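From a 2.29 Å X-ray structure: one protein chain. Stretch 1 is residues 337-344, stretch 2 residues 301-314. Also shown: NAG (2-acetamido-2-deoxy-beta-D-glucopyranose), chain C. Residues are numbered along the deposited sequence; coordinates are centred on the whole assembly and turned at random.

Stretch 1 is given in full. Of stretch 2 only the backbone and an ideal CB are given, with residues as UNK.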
ATOM      1  N   GLU A 337      16.450  24.259  11.751  1.00 24.33           N
ATOM      2  CA  GLU A 337      17.746  23.683  11.355  1.00 24.71           C
ATOM      3  C   GLU A 337      18.835  24.130  12.276  1.00 23.59           C
ATOM      4  O   GLU A 337      19.633  23.326  12.718  1.00 23.87           O
ATOM      5  CB  GLU A 337      18.171  24.057   9.937  1.00 24.98           C
ATOM      6  CG  GLU A 337      17.804  23.015   8.948  1.00 28.29           C
ATOM      7  CD  GLU A 337      18.459  23.231   7.621  1.00 30.30           C
ATOM      8  OE1 GLU A 337      19.172  22.300   7.157  1.00 26.93           O
ATOM      9  OE2 GLU A 337      18.208  24.323   7.053  1.00 32.75           O
ATOM     10  N   ILE A 338      18.869  25.426  12.539  1.00 23.13           N
ATOM     11  CA  ILE A 338      19.838  25.997  13.453  1.00 23.63           C
ATOM     12  C   ILE A 338      19.633  25.433  14.861  1.00 23.68           C
ATOM     13  O   ILE A 338      20.586  25.054  15.524  1.00 24.05           O
ATOM     14  CB  ILE A 338      19.736  27.540  13.421  1.00 23.84           C
ATOM     15  CG1 ILE A 338      20.152  28.077  12.027  1.00 23.64           C
ATOM     16  CG2 ILE A 338      20.524  28.153  14.576  1.00 22.68           C
ATOM     17  CD1 ILE A 338      19.729  29.508  11.759  1.00 22.53           C
ATOM     18  N   PHE A 339      18.384  25.350  15.300  1.00 23.65           N
ATOM     19  CA  PHE A 339      18.050  24.641  16.537  1.00 24.53           C
ATOM     20  C   PHE A 339      18.720  23.264  16.560  1.00 24.26           C
ATOM     21  O   PHE A 339      19.431  22.950  17.509  1.00 24.68           O
ATOM     22  CB  PHE A 339      16.518  24.552  16.684  1.00 24.98           C
ATOM     23  CG  PHE A 339      16.036  23.938  17.968  1.00 26.45           C
ATOM     24  CD1 PHE A 339      16.861  23.809  19.084  1.00 27.30           C
ATOM     25  CD2 PHE A 339      14.706  23.531  18.078  1.00 28.19           C
ATOM     26  CE1 PHE A 339      16.358  23.257  20.282  1.00 27.40           C
ATOM     27  CE2 PHE A 339      14.213  22.947  19.280  1.00 28.76           C
ATOM     28  CZ  PHE A 339      15.038  22.836  20.372  1.00 26.45           C
ATOM     29  N   HIS A 340      18.543  22.478  15.496  1.00 23.87           N
ATOM     30  CA  HIS A 340      19.156  21.136  15.359  1.00 23.45           C
ATOM     31  C   HIS A 340      20.657  21.127  15.294  1.00 23.70           C
ATOM     32  O   HIS A 340      21.298  20.153  15.689  1.00 23.43           O
ATOM     33  CB  HIS A 340      18.583  20.371  14.145  1.00 23.13           C
ATOM     34  CG  HIS A 340      17.293  19.680  14.452  1.00 22.29           C
ATOM     35  ND1 HIS A 340      17.233  18.360  14.871  1.00 20.94           N
ATOM     36  CD2 HIS A 340      16.024  20.142  14.467  1.00 21.44           C
ATOM     37  CE1 HIS A 340      15.975  18.037  15.109  1.00 20.50           C
ATOM     38  NE2 HIS A 340      15.221  19.100  14.875  1.00 22.04           N
ATOM     39  N   SER A 341      21.233  22.219  14.809  1.00 24.66           N
ATOM     40  CA  SER A 341      22.686  22.390  14.910  1.00 25.33           C
ATOM     41  C   SER A 341      23.125  22.278  16.380  1.00 25.92           C
ATOM     42  O   SER A 341      24.153  21.675  16.690  1.00 25.93           O
ATOM     43  CB  SER A 341      23.094  23.740  14.346  1.00 25.35           C
ATOM     44  OG  SER A 341      24.468  23.742  14.074  1.00 25.05           O
ATOM     45  N   ALA A 342      22.329  22.839  17.286  1.00 25.33           N
ATOM     46  CA  ALA A 342      22.642  22.695  18.681  1.00 25.27           C
ATOM     47  C   ALA A 342      22.116  21.389  19.278  1.00 25.42           C
ATOM     48  O   ALA A 342      22.813  20.804  20.098  1.00 26.68           O
ATOM     49  CB  ALA A 342      22.189  23.902  19.477  1.00 24.79           C
ATOM     50  N   ILE A 343      20.914  20.935  18.908  1.00 24.95           N
ATOM     51  CA  ILE A 343      20.408  19.621  19.381  1.00 24.34           C
ATOM     52  C   ILE A 343      21.400  18.520  19.086  1.00 24.91           C
ATOM     53  O   ILE A 343      21.689  17.681  19.943  1.00 25.56           O
ATOM     54  CB  ILE A 343      19.031  19.236  18.776  1.00 24.36           C
ATOM     55  CG1 ILE A 343      17.942  20.247  19.180  1.00 23.96           C
ATOM     56  CG2 ILE A 343      18.627  17.826  19.244  1.00 22.96           C
ATOM     57  CD1 ILE A 343      16.701  20.257  18.273  1.00 22.76           C
ATOM     58  N   GLY A 344      21.933  18.509  17.873  1.00 24.70           N
ATOM     59  CA  GLY A 344      23.014  17.596  17.572  1.00 24.76           C
ATOM     60  C   GLY A 344      22.662  16.137  17.397  1.00 24.99           C
ATOM     61  O   GLY A 344      23.524  15.290  17.464  1.00 26.64           O
ATOM     62  N   UNK A 301      28.438  29.754  13.355  1.00 33.76           N
ATOM     63  CA  UNK A 301      27.567  30.570  14.186  1.00 32.65           C
ATOM     64  C   UNK A 301      26.294  29.903  14.648  1.00 32.00           C
ATOM     65  O   UNK A 301      25.647  30.383  15.567  1.00 32.09           O
ATOM     66  CB  UNK A 301      27.198  31.844  13.424  1.00 32.65           C
ATOM     67  N   UNK A 302      25.934  28.777  14.041  1.00 31.60           N
ATOM     68  CA  UNK A 302      24.614  28.176  14.290  1.00 30.20           C
ATOM     69  C   UNK A 302      24.506  27.476  15.623  1.00 30.80           C
ATOM     70  O   UNK A 302      23.421  27.424  16.208  1.00 30.08           O
ATOM     71  CB  UNK A 302      24.279  27.177  13.181  1.00 30.20           C
ATOM     72  N   UNK A 303      25.613  26.925  16.117  1.00 31.58           N
ATOM     73  CA  UNK A 303      25.526  26.327  17.411  1.00 32.50           C
ATOM     74  C   UNK A 303      25.155  27.353  18.473  1.00 32.73           C
ATOM     75  O   UNK A 303      24.316  27.038  19.344  1.00 32.80           O
ATOM     76  CB  UNK A 303      26.850  25.644  17.761  1.00 32.50           C
ATOM     77  N   UNK A 304      25.761  28.557  18.423  1.00 31.78           N
ATOM     78  CA  UNK A 304      25.412  29.583  19.426  1.00 30.97           C
ATOM     79  C   UNK A 304      23.949  30.000  19.291  1.00 30.24           C
ATOM     80  O   UNK A 304      23.248  30.088  20.293  1.00 29.78           O
ATOM     81  CB  UNK A 304      26.318  30.807  19.281  1.00 30.97           C
ATOM     82  N   UNK A 305      23.507  30.244  18.052  1.00 29.76           N
ATOM     83  CA  UNK A 305      22.110  30.599  17.781  1.00 30.73           C
ATOM     84  C   UNK A 305      21.152  29.469  18.176  1.00 30.65           C
ATOM     85  O   UNK A 305      20.204  29.705  18.900  1.00 31.49           O
ATOM     86  CB  UNK A 305      21.932  30.938  16.300  1.00 30.73           C
ATOM     87  N   UNK A 306      21.409  28.243  17.711  1.00 30.75           N
ATOM     88  CA  UNK A 306      20.568  27.090  18.051  1.00 30.82           C
ATOM     89  C   UNK A 306      20.427  26.823  19.540  1.00 30.70           C
ATOM     90  O   UNK A 306      19.389  26.341  19.992  1.00 30.74           O
ATOM     91  CB  UNK A 306      21.133  25.836  17.381  1.00 30.82           C
ATOM     92  N   UNK A 307      21.481  27.139  20.291  1.00 30.82           N
ATOM     93  CA  UNK A 307      21.560  26.868  21.727  1.00 30.97           C
ATOM     94  C   UNK A 307      20.588  27.688  22.538  1.00 30.71           C
ATOM     95  O   UNK A 307      20.319  27.348  23.692  1.00 31.43           O
ATOM     96  CB  UNK A 307      22.980  27.128  22.233  1.00 30.97           C
ATOM     97  N   UNK A 308      20.071  28.765  21.954  1.00 30.10           N
ATOM     98  CA  UNK A 308      19.109  29.586  22.659  1.00 30.12           C
ATOM     99  C   UNK A 308      17.842  28.804  22.895  1.00 30.46           C
ATOM    100  O   UNK A 308      17.372  28.726  24.053  1.00 30.91           O
ATOM    101  CB  UNK A 308      18.812  30.871  21.883  1.00 30.12           C
ATOM    102  N   UNK A 309      17.304  28.195  21.827  1.00 30.43           N
ATOM    103  CA  UNK A 309      16.123  27.326  21.963  1.00 30.49           C
ATOM    104  C   UNK A 309      16.442  26.028  22.661  1.00 29.42           C
ATOM    105  O   UNK A 309      15.591  25.493  23.322  1.00 29.63           O
ATOM    106  CB  UNK A 309      15.522  27.024  20.589  1.00 30.49           C
ATOM    107  N   UNK A 310      17.663  25.513  22.520  1.00 28.91           N
ATOM    108  CA  UNK A 310      18.026  24.278  23.232  1.00 27.56           C
ATOM    109  C   UNK A 310      18.014  24.492  24.743  1.00 27.87           C
ATOM    110  O   UNK A 310      17.449  23.671  25.476  1.00 27.24           O
ATOM    111  CB  UNK A 310      19.405  23.789  22.786  1.00 27.56           C
ATOM    112  N   UNK A 311      18.604  25.616  25.190  1.00 28.46           N
ATOM    113  CA  UNK A 311      18.578  26.046  26.619  1.00 28.31           C
ATOM    114  C   UNK A 311      17.178  26.251  27.170  1.00 27.14           C
ATOM    115  O   UNK A 311      16.845  25.746  28.245  1.00 27.86           O
ATOM    116  CB  UNK A 311      19.361  27.350  26.787  1.00 28.31           C
ATOM    117  N   UNK A 312      16.361  26.977  26.420  1.00 26.05           N
ATOM    118  CA  UNK A 312      14.992  27.304  26.795  1.00 26.06           C
ATOM    119  C   UNK A 312      14.162  26.044  26.966  1.00 26.38           C
ATOM    120  O   UNK A 312      13.482  25.855  28.000  1.00 26.07           O
ATOM    121  CB  UNK A 312      14.353  28.219  25.749  1.00 26.06           C
ATOM    122  N   UNK A 313      14.246  25.172  25.959  1.00 26.01           N
ATOM    123  CA  UNK A 313      13.633  23.849  26.004  1.00 26.40           C
ATOM    124  C   UNK A 313      14.060  23.039  27.229  1.00 26.76           C
ATOM    125  O   UNK A 313      13.243  22.350  27.848  1.00 25.93           O
ATOM    126  CB  UNK A 313      13.982  23.076  24.731  1.00 26.40           C
ATOM    127  N   UNK A 314      15.351  23.104  27.550  1.00 27.98           N
ATOM    128  CA  UNK A 314      15.879  22.413  28.729  1.00 28.72           C
ATOM    129  C   UNK A 314      15.340  23.026  30.024  1.00 29.98           C
ATOM    130  O   UNK A 314      14.948  22.283  30.924  1.00 30.62           O
ATOM    131  CB  UNK A 314      17.408  22.458  28.727  1.00 28.72           C
TER
HETATM  132  C1  NAG C 800      22.950  28.209  27.339  1.00 37.79           C
HETATM  133  C2  NAG C 800      23.633  29.521  26.884  1.00 40.55           C
HETATM  134  C3  NAG C 800      25.010  29.732  27.551  1.00 41.82           C
HETATM  135  C4  NAG C 800      24.917  29.573  29.081  1.00 43.43           C
HETATM  136  C5  NAG C 800      24.279  28.191  29.319  1.00 41.88           C
HETATM  137  C6  NAG C 800      24.110  27.831  30.781  1.00 41.90           C
HETATM  138  C7  NAG C 800      22.962  30.368  24.645  1.00 41.16           C
HETATM  139  C8  NAG C 800      23.510  30.639  23.269  1.00 37.74           C
HETATM  140  N2  NAG C 800      23.735  29.591  25.426  1.00 39.23           N
HETATM  141  O3  NAG C 800      25.495  30.997  27.183  1.00 41.16           O
HETATM  142  O4  NAG C 800      26.152  29.778  29.796  1.00 44.69           O
HETATM  143  O5  NAG C 800      22.977  28.140  28.744  1.00 38.94           O
HETATM  144  O6  NAG C 800      23.386  26.626  30.782  1.00 43.40           O
HETATM  145  O7  NAG C 800      21.866  30.850  24.970  1.00 38.99           O

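The helix of 302-314 crosses the helix of 337-343 almost at right angles (85°), with axes approaching to 6.8 Å.

Position 301 has nothing of stretch 1 within 5.5 Å of its ideal CB, so many residues would serve; it is M301, whose side chain leads away.

At position 302 CA-to-CB points toward stretch 1, and the ideal CB lies 3.6 Å from S341 OG and 4.1 Å from I338 CG2. A short polar side chain such as serine or threonine could reach the hydroxyl. The residue is T302, and S341 OG donates a hydrogen bond of 2.7 Å to T302 OG1.

Position 303 points sideways, its ideal CB 4.8 Å from S341 OG, which leaves room for a long chain at the margin. R303 extends there; its CG passes 4.4 Å from A342 CB, and its NH1 is hydrogen-bonded elsewhere in the structure. Position 304 points away and is little constrained; it is V304.

At position 305 the ideal CB is 3.6 Å from I338 CG2, a setting for an aliphatic residue. I305 supplies one, its CG2 packing 3.5 Å from I338 CG2.

Position 306 is the most restrictive. An ideal CB would stand 2.1 Å from I338 O, a clash, and 3.0 Å from A342 CB. Its phi/psi of -57/-32 is ordinary helix, so the need for glycine comes from packing. G306 lets the helices meet: its CA makes a CA-H...O contact with I338 O at 3.2 Å, and the side chain of A342 sits among G306, R303 and positions 307 and 310.

Position 307 points away, and stretch 1 sets little limit, so several residues would do; S307 OG donates a hydrogen bond to R303 O (2.5 Å). Position 308 points sideways, clear of stretch 1, and many residues would do; T308 OG1 donates a hydrogen bond to I305 O (2.8 Å).

At position 309 the ideal CB lies 3.8 Å from F339 CD1, inviting an aliphatic group. L309 places its CB over one face of the ring, 3.9 Å from the F339 ring centroid.

Position 310 points sideways, its ideal CB 4.0 Å from F339 CE1 and 4.3 Å from A342 CB; a side chain bending back, such as leucine or methionine, would suit. L310 brings its CD2 to 3.4 Å from A342 O and its CD1 to 3.9 Å from I343 CG1.

Position 311 points away, beside the sugar, suggesting a glycan-bearing asparagine; N311 ND2 is bonded to NAG C1 (1.5 Å). Position 312, out of reach, is open to many residues; it is A312. Position 313 points toward stretch 1, allowing several modest residues; S313 CB lies 4.5 Å from F339 CZ, and its OG is hydrogen-bonded elsewhere in the structure. Position 314, out of reach, is equally open; it is L314.

Stretch 2 (301-314) MTRVIGSTLLNASL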
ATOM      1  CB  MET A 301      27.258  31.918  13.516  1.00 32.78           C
ATOM      2  CG  MET A 301      28.406  32.919  13.613  1.00 34.70           C
ATOM      3  SD  MET A 301      28.994  33.161  15.329  1.00 38.08           S
ATOM      4  CE  MET A 301      27.568  33.986  16.015  1.00 36.53           C
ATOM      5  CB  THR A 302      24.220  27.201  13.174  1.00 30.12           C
ATOM      6  OG1 THR A 302      25.194  26.142  13.105  1.00 28.35           O
ATOM      7  CG2 THR A 302      24.222  27.916  11.808  1.00 26.47           C
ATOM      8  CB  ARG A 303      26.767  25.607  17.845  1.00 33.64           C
ATOM      9  CG  ARG A 303      26.413  24.900  19.134  1.00 36.98           C
ATOM     10  CD  ARG A 303      27.365  23.933  19.614  1.00 42.05           C
ATOM     11  NE  ARG A 303      27.818  22.999  18.608  1.00 45.50           N
ATOM     12  CZ  ARG A 303      28.348  21.821  18.921  1.00 48.42           C
ATOM     13  NH1 ARG A 303      28.412  21.456  20.206  1.00 47.96           N
ATOM     14  NH2 ARG A 303      28.795  21.006  17.961  1.00 48.34           N
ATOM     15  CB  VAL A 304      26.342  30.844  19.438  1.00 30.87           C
ATOM     16  CG1 VAL A 304      26.249  31.631  18.146  1.00 29.28           C
ATOM     17  CG2 VAL A 304      25.935  31.765  20.602  1.00 31.68           C
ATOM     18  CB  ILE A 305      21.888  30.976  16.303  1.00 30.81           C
ATOM     19  CG1 ILE A 305      22.736  32.168  15.898  1.00 30.23           C
ATOM     20  CG2 ILE A 305      20.408  31.289  16.061  1.00 30.63           C
ATOM     21  CD1 ILE A 305      22.885  32.295  14.382  1.00 30.03           C
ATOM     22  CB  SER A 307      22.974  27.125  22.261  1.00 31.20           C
ATOM     23  OG  SER A 307      23.891  26.212  21.708  1.00 31.15           O
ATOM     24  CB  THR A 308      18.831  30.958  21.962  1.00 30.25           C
ATOM     25  OG1 THR A 308      18.338  30.743  20.636  1.00 30.58           O
ATOM     26  CG2 THR A 308      20.117  31.720  21.742  1.00 29.82           C
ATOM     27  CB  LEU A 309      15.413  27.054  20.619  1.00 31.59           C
ATOM     28  CG  LEU A 309      14.702  28.248  19.971  1.00 32.92           C
ATOM     29  CD1 LEU A 309      14.119  27.873  18.608  1.00 34.89           C
ATOM     30  CD2 LEU A 309      13.629  28.867  20.899  1.00 33.36           C
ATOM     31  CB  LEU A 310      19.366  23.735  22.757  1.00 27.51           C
ATOM     32  CG  LEU A 310      19.766  22.357  23.291  1.00 26.60           C
ATOM     33  CD1 LEU A 310      18.771  21.348  22.812  1.00 27.68           C
ATOM     34  CD2 LEU A 310      21.184  22.010  22.876  1.00 26.51           C
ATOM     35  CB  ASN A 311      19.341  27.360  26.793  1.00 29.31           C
ATOM     36  CG  ASN A 311      20.843  27.169  26.881  1.00 31.34           C
ATOM     37  OD1 ASN A 311      21.325  26.039  27.016  1.00 33.32           O
ATOM     38  ND2 ASN A 311      21.590  28.292  26.831  1.00 35.14           N
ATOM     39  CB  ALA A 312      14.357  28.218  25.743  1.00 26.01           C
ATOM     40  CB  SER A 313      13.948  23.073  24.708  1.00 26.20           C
ATOM     41  OG  SER A 313      13.977  21.676  24.935  1.00 24.99           O
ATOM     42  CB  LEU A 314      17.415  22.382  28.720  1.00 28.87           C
ATOM     43  CG  LEU A 314      18.024  21.746  29.982  1.00 28.54           C
ATOM     44  CD1 LEU A 314      17.746  20.262  30.017  1.00 27.51           C
ATOM     45  CD2 LEU A 314      19.516  22.040  30.099  1.00 28.31           C
TER
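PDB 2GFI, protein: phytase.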